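Local coordinates for Bd3459 (Bdellovibrio bacteriovorus, PDB 5CEC), which is a predatory endopeptidase of the S13 family, probably with serine-type D-Ala-D-Ala carboxypeptidase activity, crystallised with its ankyrin-repeat immunity protein Bd3460, at residues A[66-74]-A[357-368]; A[329-340]-A[418-426]. The protein carries 1 engineered substitution. All coordinates share one frame; numbering follows the deposited sequence.

Contact 1 and contact 2 have centres about 20 Å apart and meet the same antiparallel sheet at neighbouring strands. Their segments alternate along the chain, in the order 66-74, 329-340, 357-368, 418-426. Strand 333-334, in contact 2, is one of the two outermost strands of that sheet in this chain and pairs with strand 354-361, which enters contact 1. The two contacts touch through Met332 CE, which packs 3.8 Å from Lys357 N and 4.0 Å from Val74 CG2. Contact 1 joins the start of helix 72-84 to the sheet at the probable active site; contact 2 lays the chain between helix 394-411 and strand 436-437 over the sheet's edge.

Contact 1 of 2, residues A[66-74]-A[357-368]; sequences FPLASISKV and KTGSVNKAKTLM. With SO4 (sulfate ion), chain C.
Gly359 CA lies 4.2 Å from Ser70 CA, where the turn before helix 72-84 meets the hairpin of strands 354-361 and 364-373, closed by a type I turn from Val361 to Ala364. With no side chain on Gly359, the backbone of Ser70 can come this near. Ala69 CB presses on Val361 CG1. One hydrogen bond joins the segments, from Thr366 OG1 to Leu68 O at 2.8 Å, the hydroxyl standing 39° out of the carbonyl plane; chi1 of 62° sets OG1 between its own backbone N and carbonyl carbon, facing that oxygen. Behind it, Ile71 CB rests 3.6 Å from Met368 SD, and Val74 CG2 is tight against Lys357 CB at 3.5 Å. Lys73, bent only at its last torsion (chi4 70°), gives NZ to Ser70 OG at 2.7 Å; Asn253 and Ser290 also hold this NZ. A sulfate, probably from the crystallisation liquor, accepts from Thr358 OG1, Ser360 OG (2.8 Å to O2) and Ser251, and a water joins its O3 to Ser70 OG. Ser70, Lys73 and the Lys357-Thr358-Gly359 strand fit the SxxK and KTG elements of penicillin-binding enzymes, consistent with a serine peptidase active site.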
loop_
_atom_site.group_PDB
_atom_site.type_symbol
_atom_site.label_atom_id
_atom_site.label_comp_id
_atom_site.label_asym_id
_atom_site.label_seq_id
_atom_site.Cartn_x
_atom_site.Cartn_y
_atom_site.Cartn_z
ATOM N N PHE A 66 -0.781 -5.551 20.260
ATOM C CA PHE A 66 -1.899 -5.846 19.344
ATOM C C PHE A 66 -1.358 -6.158 17.958
ATOM O O PHE A 66 -0.229 -5.756 17.627
ATOM C CB PHE A 66 -2.869 -4.676 19.248
ATOM C CG PHE A 66 -3.533 -4.344 20.540
ATOM C CD1 PHE A 66 -4.492 -5.207 21.065
ATOM C CD2 PHE A 66 -3.147 -3.227 21.277
ATOM C CE1 PHE A 66 -5.110 -4.922 22.250
ATOM C CE2 PHE A 66 -3.769 -2.945 22.468
ATOM C CZ PHE A 66 -4.736 -3.792 22.963
ATOM N N PRO A 67 -2.155 -6.845 17.127
ATOM C CA PRO A 67 -1.735 -7.063 15.743
ATOM C C PRO A 67 -1.535 -5.753 14.987
ATOM O O PRO A 67 -2.359 -4.852 15.109
ATOM C CB PRO A 67 -2.876 -7.864 15.149
ATOM C CG PRO A 67 -3.581 -8.489 16.295
ATOM C CD PRO A 67 -3.443 -7.502 17.421
ATOM N N LEU A 68 -0.429 -5.670 14.267
ATOM C CA LEU A 68 -0.071 -4.453 13.545
ATOM C C LEU A 68 -0.515 -4.434 12.097
ATOM O O LEU A 68 -0.637 -3.362 11.487
ATOM C CB LEU A 68 1.443 -4.294 13.563
ATOM C CG LEU A 68 2.130 -4.226 14.929
ATOM C CD1 LEU A 68 3.623 -4.018 14.748
ATOM C CD2 LEU A 68 1.530 -3.085 15.743
ATOM N N ALA A 69 -0.637 -5.609 11.506
ATOM C CA ALA A 69 -0.792 -5.696 10.046
ATOM C C ALA A 69 0.347 -4.922 9.370
ATOM O O ALA A 69 1.471 -4.907 9.892
ATOM C CB ALA A 69 -2.183 -5.225 9.593
ATOM N N SER A 70 0.080 -4.235 8.258
ATOM C CA SER A 70 1.159 -3.665 7.465
ATOM C C SER A 70 1.807 -2.412 8.055
ATOM O O SER A 70 2.796 -1.944 7.492
ATOM C CB SER A 70 0.731 -3.419 6.004
ATOM O OG SER A 70 0.622 -4.647 5.295
ATOM N N ILE A 71 1.344 -1.868 9.184
ATOM C CA ILE A 71 2.205 -0.870 9.844
ATOM C C ILE A 71 3.505 -1.486 10.338
ATOM O O ILE A 71 4.495 -0.771 10.542
ATOM C CB ILE A 71 1.505 -0.009 10.900
ATOM C CG1 ILE A 71 1.272 -0.778 12.214
ATOM C CG2 ILE A 71 0.277 0.642 10.324
ATOM C CD1 ILE A 71 0.639 0.070 13.311
ATOM N N SER A 72 3.560 -2.811 10.417
ATOM C CA SER A 72 4.828 -3.512 10.566
ATOM C C SER A 72 5.906 -3.004 9.600
ATOM O O SER A 72 7.093 -3.020 9.894
ATOM C CB SER A 72 4.661 -5.008 10.275
ATOM O OG SER A 72 3.872 -5.659 11.222
ATOM N N LYS A 73 5.476 -2.627 8.389
ATOM C CA LYS A 73 6.446 -2.180 7.365
ATOM C C LYS A 73 7.193 -0.916 7.767
ATOM O O LYS A 73 8.290 -0.703 7.287
ATOM C CB LYS A 73 5.763 -2.047 6.001
ATOM C CG LYS A 73 5.157 -3.340 5.482
ATOM C CD LYS A 73 4.644 -3.200 4.066
ATOM C CE LYS A 73 4.205 -4.517 3.476
ATOM N NZ LYS A 73 2.972 -5.048 4.090
ATOM N N VAL A 74 6.604 -0.108 8.648
ATOM C CA VAL A 74 7.327 1.063 9.136
ATOM C C VAL A 74 8.493 0.632 10.053
ATOM O O VAL A 74 9.549 1.256 10.065
ATOM C CB VAL A 74 6.408 2.055 9.848
ATOM C CG1 VAL A 74 7.203 3.273 10.284
ATOM C CG2 VAL A 74 5.266 2.507 8.945
ATOM N N LYS A 357 1.080 5.108 7.130
ATOM C CA LYS A 357 1.065 3.750 6.650
ATOM C C LYS A 357 -0.176 3.071 7.221
ATOM O O LYS A 357 -0.458 3.149 8.391
ATOM C CB LYS A 357 2.319 2.993 7.128
ATOM C CG LYS A 357 2.386 1.521 6.671
ATOM C CD LYS A 357 2.748 1.397 5.192
ATOM C CE LYS A 357 2.400 0.020 4.641
ATOM N NZ LYS A 357 0.928 -0.138 4.410
ATOM N N THR A 358 -0.904 2.377 6.353
ATOM C CA THR A 358 -2.082 1.592 6.669
ATOM C C THR A 358 -1.758 0.138 7.012
ATOM O O THR A 358 -0.702 -0.392 6.652
ATOM C CB THR A 358 -3.000 1.609 5.448
ATOM O OG1 THR A 358 -2.252 1.215 4.308
ATOM C CG2 THR A 358 -3.608 2.985 5.195
ATOM N N GLY A 359 -2.731 -0.530 7.618
ATOM C CA GLY A 359 -2.678 -1.977 7.778
ATOM C C GLY A 359 -4.044 -2.582 7.929
ATOM O O GLY A 359 -4.954 -1.937 8.433
ATOM N N SER A 360 -4.195 -3.784 7.385
ATOM C CA SER A 360 -5.437 -4.539 7.411
ATOM C C SER A 360 -5.137 -6.033 7.515
ATOM O O SER A 360 -4.468 -6.576 6.638
ATOM C CB SER A 360 -6.210 -4.297 6.106
ATOM O OG SER A 360 -6.237 -2.941 5.726
ATOM N N VAL A 361 -5.628 -6.689 8.582
ATOM C CA VAL A 361 -5.617 -8.173 8.717
ATOM C C VAL A 361 -6.945 -8.569 9.371
ATOM O O VAL A 361 -7.743 -7.717 9.769
ATOM C CB VAL A 361 -4.424 -8.709 9.561
ATOM C CG1 VAL A 361 -3.097 -8.547 8.845
ATOM C CG2 VAL A 361 -4.374 -8.080 10.946
ATOM N N ASN A 362 -7.207 -9.862 9.468
ATOM C CA ASN A 362 -8.480 -10.332 9.987
ATOM C C ASN A 362 -8.920 -9.562 11.242
ATOM O O ASN A 362 -10.041 -9.053 11.325
ATOM C CB ASN A 362 -8.375 -11.842 10.264
ATOM C CG ASN A 362 -9.635 -12.425 10.860
ATOM O OD1 ASN A 362 -10.730 -11.935 10.672
ATOM N ND2 ASN A 362 -9.460 -13.487 11.582
ATOM N N LYS A 363 -8.025 -9.510 12.228
ATOM C CA LYS A 363 -8.358 -8.932 13.526
ATOM C C LYS A 363 -7.927 -7.514 13.759
ATOM O O LYS A 363 -8.062 -7.013 14.886
ATOM C CB LYS A 363 -7.865 -9.821 14.661
ATOM C CG LYS A 363 -8.404 -11.228 14.639
ATOM C CD LYS A 363 -9.927 -11.235 14.753
ATOM C CE LYS A 363 -10.498 -12.604 15.074
ATOM N NZ LYS A 363 -12.001 -12.574 15.066
ATOM N N ALA A 364 -7.459 -6.820 12.719
ATOM C CA ALA A 364 -7.011 -5.440 12.955
ATOM C C ALA A 364 -7.072 -4.554 11.741
ATOM O O ALA A 364 -6.829 -4.997 10.626
ATOM C CB ALA A 364 -5.574 -5.394 13.498
ATOM N N LYS A 365 -7.350 -3.279 12.003
ATOM C CA LYS A 365 -7.198 -2.208 11.020
ATOM C C LYS A 365 -6.335 -1.168 11.717
ATOM O O LYS A 365 -6.624 -0.795 12.872
ATOM C CB LYS A 365 -8.548 -1.609 10.607
ATOM C CG LYS A 365 -8.471 -0.751 9.355
ATOM C CD LYS A 365 -8.494 -1.627 8.090
ATOM C CE LYS A 365 -8.351 -0.808 6.809
ATOM N NZ LYS A 365 -6.940 -0.340 6.710
ATOM N N THR A 366 -5.259 -0.742 11.059
ATOM C CA THR A 366 -4.289 0.089 11.749
ATOM C C THR A 366 -3.828 1.244 10.858
ATOM O O THR A 366 -3.923 1.217 9.630
ATOM C CB THR A 366 -3.099 -0.782 12.172
ATOM O OG1 THR A 366 -2.472 -1.328 11.016
ATOM C CG2 THR A 366 -3.510 -1.887 13.115
ATOM N N LEU A 367 -3.249 2.250 11.509
ATOM C CA LEU A 367 -2.656 3.427 10.841
ATOM C C LEU A 367 -1.613 4.016 11.756
ATOM O O LEU A 367 -1.876 4.146 12.959
ATOM C CB LEU A 367 -3.723 4.480 10.524
ATOM C CG LEU A 367 -3.354 5.556 9.536
ATOM C CD1 LEU A 367 -3.275 5.011 8.122
ATOM C CD2 LEU A 367 -4.321 6.697 9.608
ATOM N N MET A 368 -0.481 4.434 11.211
ATOM C CA MET A 368 0.489 5.179 12.004
ATOM C C MET A 368 1.194 6.178 11.104
ATOM O O MET A 368 1.339 5.960 9.892
ATOM C CB MET A 368 1.477 4.258 12.710
ATOM C CG MET A 368 2.501 3.596 11.816
ATOM S SD MET A 368 3.559 2.367 12.624
ATOM C CE MET A 368 4.763 3.425 13.358
HETATM S S SO4 C . -2.719 -2.387 3.562
HETATM O O1 SO4 C . -3.312 -2.435 2.193
HETATM O O2 SO4 C . -3.739 -2.401 4.623
HETATM O O3 SO4 C . -1.701 -3.541 3.667
HETATM O O4 SO4 C . -1.884 -1.183 3.689
HETATM O O HOH W 1 -2.031 -4.926 5.974
#

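Contact 2 of 2, residues A[329-340]-A[418-426]; sequences SDVMAVAAKDKA and AIKYTEQLP. With SO4 (sulfate ion), chain F.
Tyr421 OH is gripped by three groups: it donates to Asp338 OD1 over a short 2.5 Å, accepts from Gln424 N at 3.2 Å, and is also bonded by Lys245 NZ. Asp338 OD1 uses its syn lone pair and lies at the ring edge, in plane, while the carboxylate itself stands 81° to the ring. The other oxygen, OD2, takes Val334 N and a salt bridge from Lys245, so both ends of the carboxylate are fixed; the lysine probably stabilises its negative charge. With CG anti to its own backbone N (chi1 -179°), the Tyr421 ring reaches inward and presents one face to Val334, whose CG2 sits 3.8 Å from the ring centroid and 11° off the normal, a CH-pi contact. Ile419 CD1 meets Val334 CG2 tip to tip at 3.9 Å. Farther along, the extended Glu423 brings OE2 to Lys339 N at 3.0 Å, the donor lying well above the carboxylate plane. Gln424 NE2 gives a longer bond of 3.2 Å to Asp330 OD1, in the amide plane and on the anti lone pair; Asp330 OD2 is held more firmly by Asp327 N. Waters bridge further, one between Asp338 OD1 and Gln424 O. The arrangement pins an irregular chain, by a buried tyrosine-aspartate pair, against the inverse gamma turn centred on Asp338, beside edge strand 333-334 of the six-stranded antiparallel sheet.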
loop_
_atom_site.group_PDB
_atom_site.type_symbol
_atom_site.label_atom_id
_atom_site.label_comp_id
_atom_site.label_asym_id
_atom_site.label_seq_id
_atom_site.Cartn_x
_atom_site.Cartn_y
_atom_site.Cartn_z
ATOM N N SER A 329 8.062 11.721 4.663
ATOM C CA SER A 329 7.488 11.675 3.304
ATOM C C SER A 329 8.453 11.167 2.218
ATOM O O SER A 329 8.028 10.914 1.113
ATOM C CB SER A 329 6.983 13.049 2.902
ATOM O OG SER A 329 8.066 13.962 2.853
ATOM N N ASP A 330 9.742 11.043 2.545
ATOM C CA ASP A 330 10.676 10.402 1.638
ATOM C C ASP A 330 10.620 8.890 1.629
ATOM O O ASP A 330 11.157 8.262 0.752
ATOM C CB ASP A 330 12.090 10.927 1.864
ATOM C CG ASP A 330 12.194 12.406 1.569
ATOM O OD1 ASP A 330 11.853 12.800 0.444
ATOM O OD2 ASP A 330 12.598 13.173 2.449
ATOM N N VAL A 331 9.960 8.307 2.629
ATOM C CA VAL A 331 9.832 6.859 2.706
ATOM C C VAL A 331 8.420 6.333 2.990
ATOM O O VAL A 331 8.211 5.131 2.915
ATOM C CB VAL A 331 10.810 6.236 3.729
ATOM C CG1 VAL A 331 12.258 6.575 3.369
ATOM C CG2 VAL A 331 10.478 6.651 5.151
ATOM N N MET A 332 7.482 7.216 3.288
ATOM C CA MET A 332 6.098 6.855 3.629
ATOM C C MET A 332 5.137 7.741 2.869
ATOM O O MET A 332 5.512 8.819 2.384
ATOM C CB MET A 332 5.797 7.030 5.121
ATOM C CG MET A 332 6.420 5.966 5.982
ATOM S SD MET A 332 6.379 6.346 7.742
ATOM C CE MET A 332 4.615 6.290 7.985
ATOM N N ALA A 333 3.922 7.226 2.660
ATOM C CA ALA A 333 2.949 7.852 1.771
ATOM C C ALA A 333 2.318 9.081 2.411
ATOM O O ALA A 333 2.085 9.120 3.620
ATOM C CB ALA A 333 1.872 6.855 1.432
ATOM N N VAL A 334 1.981 10.052 1.578
ATOM C CA VAL A 334 1.358 11.307 1.982
ATOM C C VAL A 334 -0.105 11.304 1.534
ATOM O O VAL A 334 -0.432 11.125 0.337
ATOM C CB VAL A 334 2.099 12.525 1.409
ATOM C CG1 VAL A 334 1.431 13.808 1.857
ATOM C CG2 VAL A 334 3.551 12.499 1.859
ATOM N N ALA A 335 -0.982 11.466 2.521
ATOM C CA ALA A 335 -2.420 11.434 2.278
ATOM C C ALA A 335 -2.820 12.413 1.171
ATOM O O ALA A 335 -2.430 13.606 1.205
ATOM C CB ALA A 335 -3.170 11.802 3.528
ATOM N N ALA A 336 -3.572 11.905 0.199
ATOM C CA ALA A 336 -4.108 12.647 -0.947
ATOM C C ALA A 336 -3.101 13.114 -1.973
ATOM O O ALA A 336 -3.492 13.505 -3.045
ATOM C CB ALA A 336 -5.015 13.791 -0.504
ATOM N N LYS A 337 -1.829 13.130 -1.638
ATOM C CA LYS A 337 -0.788 13.571 -2.570
ATOM C C LYS A 337 -0.176 12.395 -3.322
ATOM O O LYS A 337 0.123 12.506 -4.495
ATOM C CB LYS A 337 0.307 14.311 -1.797
ATOM C CG LYS A 337 -0.212 15.539 -1.069
ATOM C CD LYS A 337 -0.350 16.723 -2.009
ATOM C CE LYS A 337 1.016 17.391 -2.245
ATOM N NZ LYS A 337 0.892 18.771 -2.798
ATOM N N ASP A 338 0.076 11.282 -2.618
ATOM C CA ASP A 338 0.565 10.059 -3.255
ATOM C C ASP A 338 -0.651 9.285 -3.744
ATOM O O ASP A 338 -1.248 8.471 -3.037
ATOM C CB ASP A 338 1.468 9.258 -2.313
ATOM C CG ASP A 338 2.783 9.959 -2.074
ATOM O OD1 ASP A 338 3.365 10.446 -3.099
ATOM O OD2 ASP A 338 3.233 10.026 -0.926
ATOM N N LYS A 339 -1.064 9.603 -4.962
ATOM C CA LYS A 339 -2.279 9.046 -5.511
ATOM C C LYS A 339 -2.163 7.522 -5.685
ATOM O O LYS A 339 -3.185 6.801 -5.572
ATOM C CB LYS A 339 -2.620 9.748 -6.828
ATOM C CG LYS A 339 -2.840 11.242 -6.693
ATOM C CD LYS A 339 -3.884 11.552 -5.650
ATOM C CE LYS A 339 -4.507 12.926 -5.806
ATOM N NZ LYS A 339 -5.579 13.096 -4.776
ATOM N N ALA A 340 -0.944 7.057 -5.966
ATOM C CA ALA A 340 -0.608 5.644 -6.181
ATOM C C ALA A 340 -0.147 5.039 -4.862
ATOM O O ALA A 340 0.947 4.377 -4.749
ATOM C CB ALA A 340 0.439 5.458 -7.270
ATOM N N ALA A 418 -0.146 22.094 5.524
ATOM C CA ALA A 418 0.370 21.339 4.395
ATOM C C ALA A 418 1.864 21.137 4.556
ATOM O O ALA A 418 2.601 22.092 4.856
ATOM C CB ALA A 418 0.059 22.048 3.084
ATOM N N ILE A 419 2.320 19.897 4.376
ATOM C CA ILE A 419 3.759 19.637 4.345
ATOM C C ILE A 419 4.346 20.048 3.006
ATOM O O ILE A 419 3.627 20.234 2.026
ATOM C CB ILE A 419 4.123 18.177 4.690
ATOM C CG1 ILE A 419 3.602 17.188 3.652
ATOM C CG2 ILE A 419 3.584 17.840 6.064
ATOM C CD1 ILE A 419 4.133 15.780 3.844
ATOM N N LYS A 420 5.656 20.215 2.996
ATOM C CA LYS A 420 6.383 20.513 1.768
ATOM C C LYS A 420 6.631 19.166 1.104
ATOM O O LYS A 420 7.428 18.369 1.583
ATOM C CB LYS A 420 7.706 21.247 2.060
ATOM C CG LYS A 420 8.560 21.515 0.830
ATOM C CD LYS A 420 9.986 21.902 1.210
ATOM C CE LYS A 420 10.920 21.798 0.010
ATOM N NZ LYS A 420 12.310 22.205 0.353
ATOM N N TYR A 421 5.915 18.902 0.024
ATOM C CA TYR A 421 5.951 17.594 -0.614
ATOM C C TYR A 421 5.448 17.701 -2.046
ATOM O O TYR A 421 4.380 18.264 -2.277
ATOM C CB TYR A 421 5.088 16.559 0.139
ATOM C CG TYR A 421 5.167 15.195 -0.528
ATOM C CD1 TYR A 421 6.346 14.494 -0.534
ATOM C CD2 TYR A 421 4.075 14.649 -1.212
ATOM C CE1 TYR A 421 6.457 13.268 -1.179
ATOM C CE2 TYR A 421 4.175 13.421 -1.872
ATOM C CZ TYR A 421 5.376 12.746 -1.861
ATOM O OH TYR A 421 5.547 11.553 -2.486
ATOM N N THR A 422 6.185 17.091 -2.969
ATOM C CA THR A 422 5.756 16.920 -4.347
ATOM C C THR A 422 5.720 15.407 -4.590
ATOM O O THR A 422 6.674 14.701 -4.265
ATOM C CB THR A 422 6.720 17.631 -5.311
ATOM O OG1 THR A 422 6.746 19.027 -5.001
ATOM C CG2 THR A 422 6.247 17.455 -6.749
ATOM N N GLU A 423 4.607 14.921 -5.147
ATOM C CA GLU A 423 4.423 13.491 -5.407
ATOM C C GLU A 423 5.611 12.903 -6.140
ATOM O O GLU A 423 5.989 13.365 -7.235
ATOM C CB GLU A 423 3.162 13.245 -6.218
ATOM C CG GLU A 423 2.808 11.777 -6.424
ATOM C CD GLU A 423 1.500 11.610 -7.147
ATOM O OE1 GLU A 423 1.128 12.522 -7.895
ATOM O OE2 GLU A 423 0.860 10.577 -6.985
ATOM N N GLN A 424 6.139 11.827 -5.568
ATOM C CA GLN A 424 7.301 11.136 -6.113
ATOM C C GLN A 424 6.848 10.001 -7.045
ATOM O O GLN A 424 5.694 9.553 -6.984
ATOM C CB GLN A 424 8.160 10.625 -4.956
ATOM C CG GLN A 424 8.687 11.779 -4.087
ATOM C CD GLN A 424 9.474 11.319 -2.882
ATOM O OE1 GLN A 424 9.552 10.136 -2.607
ATOM N NE2 GLN A 424 10.052 12.260 -2.145
ATOM N N LEU A 425 7.737 9.586 -7.949
ATOM C CA LEU A 425 7.482 8.488 -8.850
ATOM C C LEU A 425 8.567 7.442 -8.629
ATOM O O LEU A 425 9.547 7.386 -9.361
ATOM C CB LEU A 425 7.477 8.991 -10.289
ATOM C CG LEU A 425 7.043 8.004 -11.361
ATOM C CD1 LEU A 425 5.609 7.536 -11.126
ATOM C CD2 LEU A 425 7.174 8.676 -12.743
ATOM N N PRO A 426 8.371 6.570 -7.616
ATOM C CA PRO A 426 9.441 5.657 -7.265
ATOM C C PRO A 426 9.508 4.480 -8.244
ATOM O O PRO A 426 8.510 3.769 -8.432
ATOM C CB PRO A 426 9.083 5.245 -5.832
ATOM C CG PRO A 426 7.602 5.404 -5.758
ATOM C CD PRO A 426 7.271 6.536 -6.656
HETATM S S SO4 F . -1.628 25.582 4.664
HETATM O O1 SO4 F . -2.042 25.853 3.268
HETATM O O2 SO4 F . -2.360 26.474 5.603
HETATM O O3 SO4 F . -1.934 24.173 4.966
HETATM O O4 SO4 F . -0.170 25.819 4.787
HETATM O O HOH W 2 7.824 16.497 3.765
HETATM O O HOH W 3 11.824 9.187 -1.649
HETATM O O HOH W 4 4.623 8.544 -4.616
HETATM O O HOH W 5 1.711 8.241 -5.751
#